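Local coordinates for signal recognition 54 kDa protein (Pyrococcus furiosus, PDB 3DM5) that belongs to the SRP54 family of signal recognition particle proteins, joining a helical bundle and a P-loop nucleotide-binding domain to a helical C-terminal domain, at residues 94-99 against 122-127; 157-162 against 168-173; 372-377 against 405-410; 328-333 against 413-418. All coordinates share one frame; numbering follows the deposited sequence.

Interaction 1. Residues 94-99 against 122-127. With SO4 (sulfate ion), chain C.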
loop_
_atom_site.group_PDB
_atom_site.type_symbol
_atom_site.label_atom_id
_atom_site.label_comp_id
_atom_site.label_asym_id
_atom_site.label_seq_id
_atom_site.Cartn_x
_atom_site.Cartn_y
_atom_site.Cartn_z
ATOM N N ILE A 94 -10.988 33.233 -17.566
ATOM C CA ILE A 94 -11.238 33.520 -18.969
ATOM C C ILE A 94 -12.202 34.682 -19.024
ATOM O O ILE A 94 -13.295 34.590 -18.480
ATOM C CB ILE A 94 -11.938 32.341 -19.672
ATOM C CG1 ILE A 94 -10.964 31.197 -19.942
ATOM C CG2 ILE A 94 -12.575 32.801 -20.976
ATOM C CD1 ILE A 94 -11.642 29.995 -20.592
ATOM N N GLU A 95 -11.808 35.765 -19.687
ATOM C CA GLU A 95 -12.698 36.911 -19.874
ATOM C C GLU A 95 -13.664 36.735 -21.038
ATOM O O GLU A 95 -13.259 36.431 -22.153
ATOM C CB GLU A 95 -11.871 38.164 -20.070
ATOM C CG GLU A 95 -11.019 38.486 -18.851
ATOM C CD GLU A 95 -9.931 39.514 -19.144
ATOM O OE1 GLU A 95 -9.864 40.016 -20.291
ATOM O OE2 GLU A 95 -9.143 39.821 -18.221
ATOM N N ILE A 96 -14.948 36.910 -20.766
ATOM C CA ILE A 96 -15.954 36.950 -21.817
ATOM C C ILE A 96 -16.380 38.409 -22.008
ATOM O O ILE A 96 -17.206 38.921 -21.265
ATOM C CB ILE A 96 -17.178 36.098 -21.439
ATOM C CG1 ILE A 96 -16.730 34.758 -20.854
ATOM C CG2 ILE A 96 -18.110 35.886 -22.638
ATOM C CD1 ILE A 96 -16.177 33.767 -21.889
ATOM N N LYS A 97 -15.779 39.086 -22.977
ATOM C CA LYS A 97 -16.119 40.478 -23.273
ATOM C C LYS A 97 -16.627 40.589 -24.710
ATOM O O LYS A 97 -17.750 41.019 -24.942
ATOM C CB LYS A 97 -14.920 41.414 -23.051
ATOM N N GLU A 98 -15.804 40.182 -25.669
ATOM C CA GLU A 98 -16.167 40.262 -27.081
ATOM C C GLU A 98 -17.544 39.630 -27.300
ATOM O O GLU A 98 -17.980 38.821 -26.484
ATOM C CB GLU A 98 -15.072 39.600 -27.937
ATOM C CG GLU A 98 -13.727 40.384 -27.881
ATOM C CD GLU A 98 -12.460 39.506 -27.946
ATOM O OE1 GLU A 98 -12.501 38.429 -28.575
ATOM O OE2 GLU A 98 -11.408 39.898 -27.379
ATOM N N LYS A 99 -18.257 40.007 -28.363
ATOM C CA LYS A 99 -19.431 39.218 -28.721
ATOM C C LYS A 99 -18.833 37.857 -29.061
ATOM O O LYS A 99 -17.800 37.524 -28.485
ATOM C CB LYS A 99 -20.253 39.821 -29.846
ATOM C CG LYS A 99 -21.663 39.232 -29.908
ATOM C CD LYS A 99 -22.096 38.734 -28.524
ATOM C CE LYS A 99 -23.210 37.686 -28.592
ATOM N NZ LYS A 99 -24.589 38.265 -28.631
ATOM N N ARG A 122 -20.714 23.225 -21.305
ATOM C CA ARG A 122 -21.715 23.073 -20.253
ATOM C C ARG A 122 -21.465 24.027 -19.079
ATOM O O ARG A 122 -22.411 24.574 -18.514
ATOM C CB ARG A 122 -21.758 21.622 -19.749
ATOM C CG ARG A 122 -22.570 21.419 -18.464
ATOM C CD ARG A 122 -24.046 21.736 -18.669
ATOM N NE ARG A 122 -24.815 21.491 -17.455
ATOM C CZ ARG A 122 -26.043 21.950 -17.238
ATOM N NH1 ARG A 122 -26.640 22.694 -18.155
ATOM N NH2 ARG A 122 -26.671 21.673 -16.099
ATOM N N TYR A 123 -20.202 24.209 -18.699
ATOM C CA TYR A 123 -19.863 25.154 -17.648
ATOM C C TYR A 123 -20.456 26.520 -17.970
ATOM O O TYR A 123 -21.073 27.154 -17.115
ATOM C CB TYR A 123 -18.336 25.260 -17.467
ATOM C CG TYR A 123 -17.865 26.430 -16.623
ATOM C CD1 TYR A 123 -17.618 26.277 -15.272
ATOM C CD2 TYR A 123 -17.657 27.692 -17.179
ATOM C CE1 TYR A 123 -17.180 27.347 -14.493
ATOM C CE2 TYR A 123 -17.221 28.775 -16.392
ATOM C CZ TYR A 123 -16.988 28.585 -15.055
ATOM O OH TYR A 123 -16.557 29.621 -14.253
ATOM N N PHE A 124 -20.263 26.976 -19.203
ATOM C CA PHE A 124 -20.760 28.287 -19.591
ATOM C C PHE A 124 -22.278 28.362 -19.743
ATOM O O PHE A 124 -22.890 29.354 -19.356
ATOM C CB PHE A 124 -20.065 28.788 -20.855
ATOM C CG PHE A 124 -18.715 29.350 -20.593
ATOM C CD1 PHE A 124 -17.586 28.809 -21.191
ATOM C CD2 PHE A 124 -18.569 30.395 -19.694
ATOM C CE1 PHE A 124 -16.320 29.342 -20.924
ATOM C CE2 PHE A 124 -17.307 30.930 -19.421
ATOM C CZ PHE A 124 -16.183 30.408 -20.039
ATOM N N GLN A 125 -22.873 27.324 -20.312
ATOM C CA GLN A 125 -24.324 27.270 -20.466
ATOM C C GLN A 125 -25.066 27.281 -19.123
ATOM O O GLN A 125 -26.007 28.041 -18.925
ATOM C CB GLN A 125 -24.729 26.043 -21.277
ATOM C CG GLN A 125 -26.158 26.095 -21.698
ATOM C CD GLN A 125 -26.922 24.843 -21.306
ATOM O OE1 GLN A 125 -26.469 24.063 -20.474
ATOM N NE2 GLN A 125 -28.091 24.652 -21.903
ATOM N N LYS A 126 -24.638 26.426 -18.206
ATOM C CA LYS A 126 -25.115 26.466 -16.829
ATOM C C LYS A 126 -25.153 27.879 -16.265
ATOM O O LYS A 126 -25.921 28.152 -15.350
ATOM C CB LYS A 126 -24.211 25.624 -15.921
ATOM C CG LYS A 126 -24.742 24.253 -15.594
ATOM C CD LYS A 126 -24.052 23.720 -14.348
ATOM C CE LYS A 126 -24.922 22.708 -13.617
ATOM N NZ LYS A 126 -24.697 22.746 -12.139
ATOM N N ARG A 127 -24.308 28.764 -16.777
ATOM C CA ARG A 127 -24.192 30.097 -16.191
ATOM C C ARG A 127 -24.869 31.152 -17.058
ATOM O O ARG A 127 -24.538 32.342 -16.989
ATOM C CB ARG A 127 -22.729 30.458 -15.910
ATOM C CG ARG A 127 -22.045 29.456 -15.002
ATOM C CD ARG A 127 -20.712 29.956 -14.461
ATOM N NE ARG A 127 -20.220 29.120 -13.371
ATOM C CZ ARG A 127 -20.300 27.791 -13.338
ATOM N NH1 ARG A 127 -20.809 27.115 -14.351
ATOM N NH2 ARG A 127 -19.847 27.134 -12.292
HETATM S S SO4 C . -21.332 24.206 -11.166
HETATM O O1 SO4 C . -22.386 25.221 -11.266
HETATM O O2 SO4 C . -20.417 24.567 -10.086
HETATM O O3 SO4 C . -21.931 22.904 -10.869
HETATM O O4 SO4 C . -20.595 24.136 -12.432
#

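Interaction 2. Residues 157-162 against 168-173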
loop_
_atom_site.group_PDB
_atom_site.type_symbol
_atom_site.label_atom_id
_atom_site.label_comp_id
_atom_site.label_asym_id
_atom_site.label_seq_id
_atom_site.Cartn_x
_atom_site.Cartn_y
_atom_site.Cartn_z
ATOM N N GLU A 157 -25.836 23.535 -29.209
ATOM C CA GLU A 157 -25.551 23.217 -30.599
ATOM C C GLU A 157 -24.133 22.723 -30.842
ATOM O O GLU A 157 -23.160 23.289 -30.350
ATOM C CB GLU A 157 -25.822 24.420 -31.511
ATOM C CG GLU A 157 -25.053 24.350 -32.820
ATOM C CD GLU A 157 -25.725 25.105 -33.945
ATOM O OE1 GLU A 157 -26.442 26.091 -33.656
ATOM O OE2 GLU A 157 -25.530 24.700 -35.117
ATOM N N VAL A 158 -24.043 21.665 -31.635
ATOM C CA VAL A 158 -22.776 21.120 -32.079
ATOM C C VAL A 158 -22.740 21.152 -33.607
ATOM O O VAL A 158 -23.382 20.315 -34.254
ATOM C CB VAL A 158 -22.606 19.639 -31.615
ATOM C CG1 VAL A 158 -21.309 19.039 -32.129
ATOM C CG2 VAL A 158 -22.669 19.539 -30.123
ATOM N N PHE A 159 -21.994 22.104 -34.181
ATOM C CA PHE A 159 -21.775 22.161 -35.633
ATOM C C PHE A 159 -20.696 21.182 -36.030
ATOM O O PHE A 159 -19.641 21.142 -35.418
ATOM C CB PHE A 159 -21.347 23.566 -36.093
ATOM C CG PHE A 159 -20.980 23.636 -37.561
ATOM C CD1 PHE A 159 -21.879 24.138 -38.487
ATOM C CD2 PHE A 159 -19.748 23.167 -38.017
ATOM C CE1 PHE A 159 -21.561 24.187 -39.833
ATOM C CE2 PHE A 159 -19.417 23.210 -39.374
ATOM C CZ PHE A 159 -20.330 23.722 -40.283
ATOM N N GLY A 160 -20.936 20.396 -37.066
ATOM C CA GLY A 160 -19.898 19.498 -37.527
ATOM C C GLY A 160 -20.156 19.037 -38.936
ATOM O O GLY A 160 -21.051 19.543 -39.622
ATOM N N ASN A 161 -19.341 18.088 -39.371
ATOM C CA ASN A 161 -19.551 17.385 -40.627
ATOM C C ASN A 161 -18.531 16.284 -40.789
ATOM O O ASN A 161 -17.523 16.474 -41.476
ATOM C CB ASN A 161 -19.466 18.316 -41.835
ATOM C CG ASN A 161 -19.563 17.554 -43.147
ATOM O OD1 ASN A 161 -19.911 16.361 -43.165
ATOM N ND2 ASN A 161 -19.257 18.232 -44.250
ATOM N N PRO A 162 -18.788 15.124 -40.157
ATOM C CA PRO A 162 -17.875 13.980 -40.253
ATOM C C PRO A 162 -17.444 13.692 -41.703
ATOM O O PRO A 162 -16.541 12.882 -41.929
ATOM C CB PRO A 162 -18.706 12.825 -39.675
ATOM C CG PRO A 162 -19.638 13.483 -38.704
ATOM C CD PRO A 162 -19.954 14.840 -39.295
ATOM N N ILE A 168 -9.188 23.617 -41.551
ATOM C CA ILE A 168 -9.401 25.064 -41.472
ATOM C C ILE A 168 -10.737 25.490 -42.134
ATOM O O ILE A 168 -11.477 26.319 -41.602
ATOM C CB ILE A 168 -8.238 25.823 -42.126
ATOM C CG1 ILE A 168 -6.929 25.077 -41.895
ATOM C CG2 ILE A 168 -8.142 27.211 -41.573
ATOM C CD1 ILE A 168 -6.089 25.642 -40.773
ATOM N N LYS A 169 -11.053 24.927 -43.289
ATOM C CA LYS A 169 -12.342 25.214 -43.880
ATOM C C LYS A 169 -13.427 24.935 -42.855
ATOM O O LYS A 169 -14.299 25.778 -42.613
ATOM C CB LYS A 169 -12.573 24.365 -45.127
ATOM C CG LYS A 169 -12.426 25.105 -46.446
ATOM C CD LYS A 169 -12.972 24.239 -47.590
ATOM C CE LYS A 169 -14.222 23.456 -47.150
ATOM N NZ LYS A 169 -14.815 22.602 -48.227
ATOM N N LEU A 170 -13.357 23.750 -42.250
ATOM C CA LEU A 170 -14.384 23.267 -41.330
ATOM C C LEU A 170 -14.562 24.232 -40.172
ATOM O O LEU A 170 -15.673 24.617 -39.819
ATOM C CB LEU A 170 -13.986 21.908 -40.775
ATOM C CG LEU A 170 -14.989 20.779 -40.937
ATOM C CD1 LEU A 170 -14.592 19.639 -40.036
ATOM C CD2 LEU A 170 -16.401 21.254 -40.662
ATOM N N ALA A 171 -13.442 24.625 -39.587
ATOM C CA ALA A 171 -13.467 25.515 -38.439
ATOM C C ALA A 171 -14.069 26.880 -38.770
ATOM O O ALA A 171 -14.758 27.477 -37.943
ATOM C CB ALA A 171 -12.049 25.645 -37.810
ATOM N N LYS A 172 -13.816 27.373 -39.979
ATOM C CA LYS A 172 -14.394 28.649 -40.406
ATOM C C LYS A 172 -15.886 28.544 -40.746
ATOM O O LYS A 172 -16.680 29.373 -40.305
ATOM C CB LYS A 172 -13.616 29.258 -41.573
ATOM N N GLU A 173 -16.275 27.539 -41.524
ATOM C CA GLU A 173 -17.703 27.336 -41.778
ATOM C C GLU A 173 -18.476 27.240 -40.457
ATOM O O GLU A 173 -19.569 27.797 -40.318
ATOM C CB GLU A 173 -17.959 26.052 -42.565
ATOM C CG GLU A 173 -17.234 25.914 -43.869
ATOM C CD GLU A 173 -17.383 24.515 -44.451
ATOM O OE1 GLU A 173 -18.379 23.822 -44.114
ATOM O OE2 GLU A 173 -16.497 24.110 -45.240
#

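Interaction 3. Residues 372-377 against 405-410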
loop_
_atom_site.group_PDB
_atom_site.type_symbol
_atom_site.label_atom_id
_atom_site.label_comp_id
_atom_site.label_asym_id
_atom_site.label_seq_id
_atom_site.Cartn_x
_atom_site.Cartn_y
_atom_site.Cartn_z
ATOM N N LEU A 372 -5.774 17.079 39.765
ATOM C CA LEU A 372 -6.066 15.999 38.837
ATOM C C LEU A 372 -4.770 15.334 38.363
ATOM O O LEU A 372 -4.692 14.115 38.236
ATOM C CB LEU A 372 -6.869 16.534 37.650
ATOM C CG LEU A 372 -7.463 15.518 36.675
ATOM C CD1 LEU A 372 -8.575 16.161 35.885
ATOM C CD2 LEU A 372 -6.407 14.946 35.736
ATOM N N LYS A 373 -3.751 16.144 38.104
ATOM C CA LYS A 373 -2.458 15.629 37.683
ATOM C C LYS A 373 -1.899 14.733 38.777
ATOM O O LYS A 373 -1.225 13.741 38.506
ATOM C CB LYS A 373 -1.498 16.783 37.412
ATOM C CG LYS A 373 -0.431 16.486 36.369
ATOM C CD LYS A 373 0.401 17.734 36.050
ATOM C CE LYS A 373 -0.472 18.971 35.819
ATOM N NZ LYS A 373 -1.409 18.817 34.667
ATOM N N LYS A 374 -2.185 15.093 40.022
ATOM C CA LYS A 374 -1.785 14.287 41.167
ATOM C C LYS A 374 -2.632 13.020 41.242
ATOM O O LYS A 374 -2.126 11.928 41.525
ATOM C CB LYS A 374 -1.935 15.101 42.454
ATOM C CG LYS A 374 -1.695 14.324 43.735
ATOM C CD LYS A 374 -1.617 15.253 44.934
ATOM C CE LYS A 374 -0.337 16.081 44.917
ATOM N NZ LYS A 374 0.872 15.276 45.258
ATOM N N PHE A 375 -3.927 13.179 40.984
ATOM C CA PHE A 375 -4.873 12.070 41.007
ATOM C C PHE A 375 -4.484 10.974 40.021
ATOM O O PHE A 375 -4.542 9.783 40.343
ATOM C CB PHE A 375 -6.280 12.579 40.697
ATOM C CG PHE A 375 -7.032 13.051 41.909
ATOM C CD1 PHE A 375 -6.364 13.324 43.093
ATOM C CD2 PHE A 375 -8.408 13.237 41.859
ATOM C CE1 PHE A 375 -7.060 13.754 44.214
ATOM C CE2 PHE A 375 -9.109 13.670 42.968
ATOM C CZ PHE A 375 -8.436 13.930 44.148
ATOM N N LYS A 376 -4.087 11.378 38.820
ATOM C CA LYS A 376 -3.656 10.419 37.818
ATOM C C LYS A 376 -2.449 9.659 38.344
ATOM O O LYS A 376 -2.430 8.435 38.336
ATOM C CB LYS A 376 -3.304 11.121 36.509
ATOM C CG LYS A 376 -2.750 10.181 35.457
ATOM C CD LYS A 376 -2.412 10.914 34.170
ATOM C CE LYS A 376 -1.858 9.957 33.116
ATOM N NZ LYS A 376 -0.590 9.295 33.544
ATOM N N VAL A 377 -1.445 10.396 38.809
ATOM C CA VAL A 377 -0.229 9.792 39.344
ATOM C C VAL A 377 -0.527 8.701 40.385
ATOM O O VAL A 377 0.148 7.672 40.436
ATOM C CB VAL A 377 0.705 10.855 39.948
ATOM C CG1 VAL A 377 1.910 10.205 40.583
ATOM C CG2 VAL A 377 1.141 11.827 38.877
ATOM N N SER A 405 3.176 5.723 44.377
ATOM C CA SER A 405 2.894 6.928 43.597
ATOM C C SER A 405 3.748 8.100 44.034
ATOM O O SER A 405 3.714 9.157 43.411
ATOM C CB SER A 405 1.421 7.312 43.715
ATOM O OG SER A 405 1.037 7.308 45.069
ATOM N N GLY A 406 4.510 7.911 45.106
ATOM C CA GLY A 406 5.347 8.968 45.650
ATOM C C GLY A 406 4.531 10.106 46.238
ATOM O O GLY A 406 4.926 11.269 46.178
ATOM N N THR A 407 3.375 9.766 46.792
ATOM C CA THR A 407 2.505 10.746 47.418
ATOM C C THR A 407 2.254 10.292 48.847
ATOM O O THR A 407 2.954 9.411 49.345
ATOM C CB THR A 407 1.163 10.893 46.661
ATOM O OG1 THR A 407 0.368 9.714 46.843
ATOM C CG2 THR A 407 1.401 11.111 45.171
ATOM N N SER A 408 1.260 10.882 49.505
ATOM C CA SER A 408 0.959 10.543 50.895
ATOM C C SER A 408 -0.279 9.673 50.992
ATOM O O SER A 408 -1.065 9.604 50.057
ATOM C CB SER A 408 0.719 11.813 51.705
ATOM O OG SER A 408 -0.619 12.260 51.535
ATOM N N THR A 409 -0.464 9.027 52.138
ATOM C CA THR A 409 -1.687 8.277 52.377
ATOM C C THR A 409 -2.852 9.254 52.467
ATOM O O THR A 409 -4.011 8.883 52.279
ATOM C CB THR A 409 -1.617 7.431 53.664
ATOM O OG1 THR A 409 -1.512 8.293 54.802
ATOM C CG2 THR A 409 -0.418 6.499 53.631
ATOM N N LYS A 410 -2.541 10.514 52.751
ATOM C CA LYS A 410 -3.580 11.530 52.808
ATOM C C LYS A 410 -4.142 11.735 51.409
ATOM O O LYS A 410 -5.340 11.569 51.185
ATOM C CB LYS A 410 -3.033 12.842 53.364
#

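Interaction 4. Residues 328-333 against 413-418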
loop_
_atom_site.group_PDB
_atom_site.type_symbol
_atom_site.label_atom_id
_atom_site.label_comp_id
_atom_site.label_asym_id
_atom_site.label_seq_id
_atom_site.Cartn_x
_atom_site.Cartn_y
_atom_site.Cartn_z
ATOM N N PHE A 328 -19.746 1.859 39.079
ATOM C CA PHE A 328 -18.896 2.962 38.665
ATOM C C PHE A 328 -17.536 2.707 39.304
ATOM O O PHE A 328 -17.457 2.331 40.475
ATOM C CB PHE A 328 -19.531 4.279 39.128
ATOM C CG PHE A 328 -18.626 5.483 39.061
ATOM C CD1 PHE A 328 -18.571 6.261 37.917
ATOM C CD2 PHE A 328 -17.886 5.879 40.164
ATOM C CE1 PHE A 328 -17.762 7.393 37.850
ATOM C CE2 PHE A 328 -17.076 7.006 40.106
ATOM C CZ PHE A 328 -17.015 7.768 38.941
ATOM N N THR A 329 -16.466 2.864 38.527
ATOM C CA THR A 329 -15.141 2.463 38.985
ATOM C C THR A 329 -14.144 3.596 38.921
ATOM O O THR A 329 -14.426 4.675 38.384
ATOM C CB THR A 329 -14.558 1.313 38.141
ATOM O OG1 THR A 329 -14.099 1.829 36.884
ATOM C CG2 THR A 329 -15.597 0.214 37.901
ATOM N N LEU A 330 -12.965 3.325 39.470
ATOM C CA LEU A 330 -11.861 4.272 39.453
ATOM C C LEU A 330 -11.410 4.542 38.033
ATOM O O LEU A 330 -10.830 5.586 37.746
ATOM C CB LEU A 330 -10.698 3.737 40.283
ATOM C CG LEU A 330 -10.726 4.168 41.747
ATOM C CD1 LEU A 330 -10.321 3.021 42.647
ATOM C CD2 LEU A 330 -9.809 5.357 41.931
ATOM N N LYS A 331 -11.681 3.590 37.149
ATOM C CA LYS A 331 -11.365 3.752 35.740
ATOM C C LYS A 331 -12.348 4.744 35.124
ATOM O O LYS A 331 -11.954 5.665 34.412
ATOM C CB LYS A 331 -11.448 2.408 35.021
ATOM C CG LYS A 331 -10.317 2.155 34.038
ATOM C CD LYS A 331 -9.261 1.214 34.608
ATOM C CE LYS A 331 -9.529 -0.231 34.202
ATOM N NZ LYS A 331 -8.959 -0.556 32.865
ATOM N N ASP A 332 -13.632 4.547 35.412
ATOM C CA ASP A 332 -14.676 5.483 34.996
ATOM C C ASP A 332 -14.407 6.930 35.448
ATOM O O ASP A 332 -14.617 7.869 34.681
ATOM C CB ASP A 332 -16.029 5.017 35.517
ATOM C CG ASP A 332 -16.492 3.732 34.864
ATOM O OD1 ASP A 332 -17.018 2.846 35.574
ATOM O OD2 ASP A 332 -16.331 3.605 33.633
ATOM N N MET A 333 -13.948 7.102 36.686
ATOM C CA MET A 333 -13.599 8.419 37.214
ATOM C C MET A 333 -12.334 8.976 36.550
ATOM O O MET A 333 -12.325 10.104 36.053
ATOM C CB MET A 333 -13.418 8.358 38.732
ATOM C CG MET A 333 -13.245 9.722 39.392
ATOM S SD MET A 333 -12.419 9.665 41.001
ATOM C CE MET A 333 -10.725 9.379 40.503
ATOM N N LYS A 413 -6.346 8.895 50.250
ATOM C CA LYS A 413 -7.681 8.893 50.845
ATOM C C LYS A 413 -8.500 10.050 50.276
ATOM O O LYS A 413 -9.729 9.982 50.196
ATOM C CB LYS A 413 -7.602 8.948 52.373
ATOM C CG LYS A 413 -6.725 7.845 52.960
ATOM C CD LYS A 413 -6.365 8.068 54.429
ATOM C CE LYS A 413 -7.247 7.250 55.365
ATOM N NZ LYS A 413 -6.618 7.082 56.713
ATOM N N GLU A 414 -7.804 11.102 49.852
ATOM C CA GLU A 414 -8.450 12.232 49.193
ATOM C C GLU A 414 -9.097 11.766 47.899
ATOM O O GLU A 414 -10.323 11.837 47.743
ATOM C CB GLU A 414 -7.438 13.345 48.907
ATOM N N LEU A 415 -8.259 11.285 46.980
ATOM C CA LEU A 415 -8.715 10.691 45.726
ATOM C C LEU A 415 -9.887 9.738 45.948
ATOM O O LEU A 415 -10.898 9.826 45.254
ATOM C CB LEU A 415 -7.564 9.952 45.028
ATOM C CG LEU A 415 -7.737 9.538 43.559
ATOM C CD1 LEU A 415 -6.436 8.982 43.024
ATOM C CD2 LEU A 415 -8.847 8.521 43.371
ATOM N N LEU A 416 -9.746 8.823 46.903
ATOM C CA LEU A 416 -10.808 7.861 47.179
ATOM C C LEU A 416 -12.091 8.552 47.591
ATOM O O LEU A 416 -13.184 8.119 47.224
ATOM C CB LEU A 416 -10.384 6.885 48.265
ATOM C CG LEU A 416 -9.242 5.996 47.802
ATOM C CD1 LEU A 416 -8.688 5.174 48.953
ATOM C CD2 LEU A 416 -9.715 5.107 46.654
ATOM N N ASP A 417 -11.958 9.624 48.366
ATOM C CA ASP A 417 -13.126 10.363 48.816
ATOM C C ASP A 417 -13.834 10.926 47.604
ATOM O O ASP A 417 -15.041 10.744 47.442
ATOM C CB ASP A 417 -12.733 11.466 49.797
ATOM C CG ASP A 417 -12.439 10.926 51.187
ATOM O OD1 ASP A 417 -12.931 9.826 51.522
ATOM O OD2 ASP A 417 -11.713 11.601 51.947
ATOM N N GLN A 418 -13.068 11.586 46.742
ATOM C CA GLN A 418 -13.598 12.095 45.483
ATOM C C GLN A 418 -14.373 11.017 44.742
ATOM O O GLN A 418 -15.469 11.263 44.233
ATOM C CB GLN A 418 -12.469 12.602 44.591
ATOM C CG GLN A 418 -12.975 13.362 43.394
ATOM C CD GLN A 418 -13.784 14.564 43.808
ATOM O OE1 GLN A 418 -13.267 15.474 44.457
ATOM N NE2 GLN A 418 -15.061 14.575 43.446
#

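Interaction 1. Residues 94-99 against 122-127
Phe-124 reaches out of helix 113-125 to meet Ile-96 and Ile-94, two branched aliphatic side chains of the loop that leads into strand 101-106. At CB the ring turns away from the carbonyl carbon, CG lying anti to it (chi1 -79°), and this carries the ring toward the loop. Over the centre of one ring face lies Tyr-123 CD2, 3.8 Å above the plane. Further out, CE2 comes within 3.9 Å of Ile-96 CD1, and CZ, the tip, lies 3.8 Å from the same methyl. Ile-94 adds its CG2 at 4.4 Å from Phe-124 CZ. Both isoleucine methyls approach the ring obliquely, and all three residues are buried, as suits purely apolar groups; Leu-103 and Ile-185 of the sheet also touch Phe-124.

Next to Phe-124 the chain turns polar. Arg-127 lays its guanidinium over Tyr-123 CE1, while its NH1 donates to Tyr-123 O (2.8 Å). In the guanidinium plane, NH2 gives a fairly straight bond of 3.1 Å, at 163°, to O4 of a sulfate ion, probably from the crystallisation liquor, which Lys-126 NZ also holds. The backbone of Ile-96 bonds to Glu-385 and Arg-397 of the second subunit. A helix laid against a parallel sheet, right after what is consistent with a P-loop, is the core arrangement of P-loop NTPase domains.

Interaction 2. Residues 157-162 against 168-173
Phe-159 against Leu-170 and Glu-173 makes a largely apolar strand-to-helix packing contact at one border of the sheet, where the outermost strand 157-159 faces helix 167-180, the next element of the chain. The aromatic ring carries most of it. Phe-159 leans out to the helix because its ring swings to the side away from the backbone N (chi1 174°), and its rim meets a leucine methyl: CE2 lies 3.8 Å from Leu-170 CD2, which sits near the ring plane. Glu-173 O stands over one ring face, while Glu-173 CB comes up beyond the rim, 4.0 Å from Phe-159 CZ. Here the glutamate offers its aliphatic base and backbone to the ring, while its carboxylate, turned 87° from the ring plane, is joined to Lys-169 NZ by a long salt bridge. That lysine also pairs with Glu-164.

Asn-161 adds a light touch, its CB 4.4 Å from Leu-170 CD2. Its OD1 accepts from Gln-163 N, an Asx turn that suits an asparagine where the chain leaves the strand. Leu-170, buried, also reaches Thr-138. From strand 157-159 the chain passes through this helix to the parallel strand 185-189, stepping over strand 131-135: a beta-alpha-beta crossover of the P-loop NTPase fold.

Interaction 3. Residues 372-377 against 405-410
Val-377 and Lys-374, one turn apart on helix 369-379, touch Ser-405 and Thr-407 where helix 395-405 gives way to helix 409-427. The contacts across are of the van der Waals kind. Val-377 sets CG1 anti to its backbone N (chi1 176°), which brings this methyl to 3.5 Å from Ser-405 O. In return Ser-405 CB lies 3.5 Å from Val-377 O, so each residue presents carbon to the other's carbonyl. The lysine curls at chi3 and chi4 and slides past the threonine in the opposite direction. Lys-374 NZ ends 4.2 Å from Thr-407 CG2; its ion pair with Asp-411 is long and weak.

The hydroxyls bond on their own side of the contact, within the bend and back into helix 395-405. Thr-407 OG1 donates to Ser-405 OG at 3.1 Å, and Ser-405 OG is in turn bonded to Ile-401 O and Ala-402 O. Serine suits this place, its short hydroxyl folding back on the carbonyls of the preceding turn, and the threonine adds a methyl for the lysine to pass.

Capping interactions shape the turn itself. Gly-406, with phi at 67°, ends helix 395-405 in a Schellman motif, a backbone shape easy for a residue lacking CB. Ser-408 N-caps the next helix, its OG accepting from Asp-411 N and, weakly, Lys-410 N. Two helices joined by a short, capped turn are consistent with this domain's helix-turn-helix clan.

Interaction 4. Residues 328-333 against 413-418
Leu-415 CD2 is the meeting point of the packed side, met by two side chains from helix 330-341. Leu-330 brings its CD2 to 3.6 Å from that methyl, and Met-333 brings CE to 3.5 Å from it. Leu-415 reaches them because its CG stands anti to the backbone N (chi1 -166°). The methionine is straight as far as SD and then bends at chi3 (75°), which swings its terminal methyl toward the leucine; a flexible, unbranched thioether is well suited to this kind of fit between helices. All three residues are buried, and Met-379 of helix 369-379 touches each of them, so the contact belongs to the hydrophobic core of the all-helical signal-peptide-binding-type domain.

The start of helix 330-341 is fixed by a capping box. Thr-329 is the N-cap: its OG1 accepts from Asp-332 N at 3.1 Å in a nearly straight bond (169°), while Asp-332 OD1 takes the amide of Thr-329 at 3.0 Å, meeting it on the anti side of the carboxylate. Threonine and aspartate thus satisfy amides that the first helical turn would otherwise leave without partners.

Away from the leucine the fit loosens. Met-333 SD is 4.4 Å from Gln-418 CG, so the glutamine, partly exposed and on the more open side, offers its methylene part to the sulfur. On the side of helix 330-341 turned to the second subunit, Lys-331 forms salt bridges with Glu-384 of its own chain and with Asp-285 of the second subunit, and Asp-332 OD2 pairs with Arg-288 of that subunit.

How the interactions relate
Along the chain, interactions 1 and 2 come first, in series and with centres 20 Å apart, and both rest on the same mixed sheet: one beside helix 113-125, the other at outermost strand 157-159. Interactions 3 and 4 lie at the far end of the elongated molecule, with centres 69 to 85 Å from the first pair. They share helix 409-427, their centres are 12 Å apart, and they touch where Phe-375 packs on Leu-415 and Gln-418. Segments 372-377 and 405-410 both fall between the two segments of interaction 4. Two domains are thus built separately, while interactions 1 and 4 each also border the second subunit.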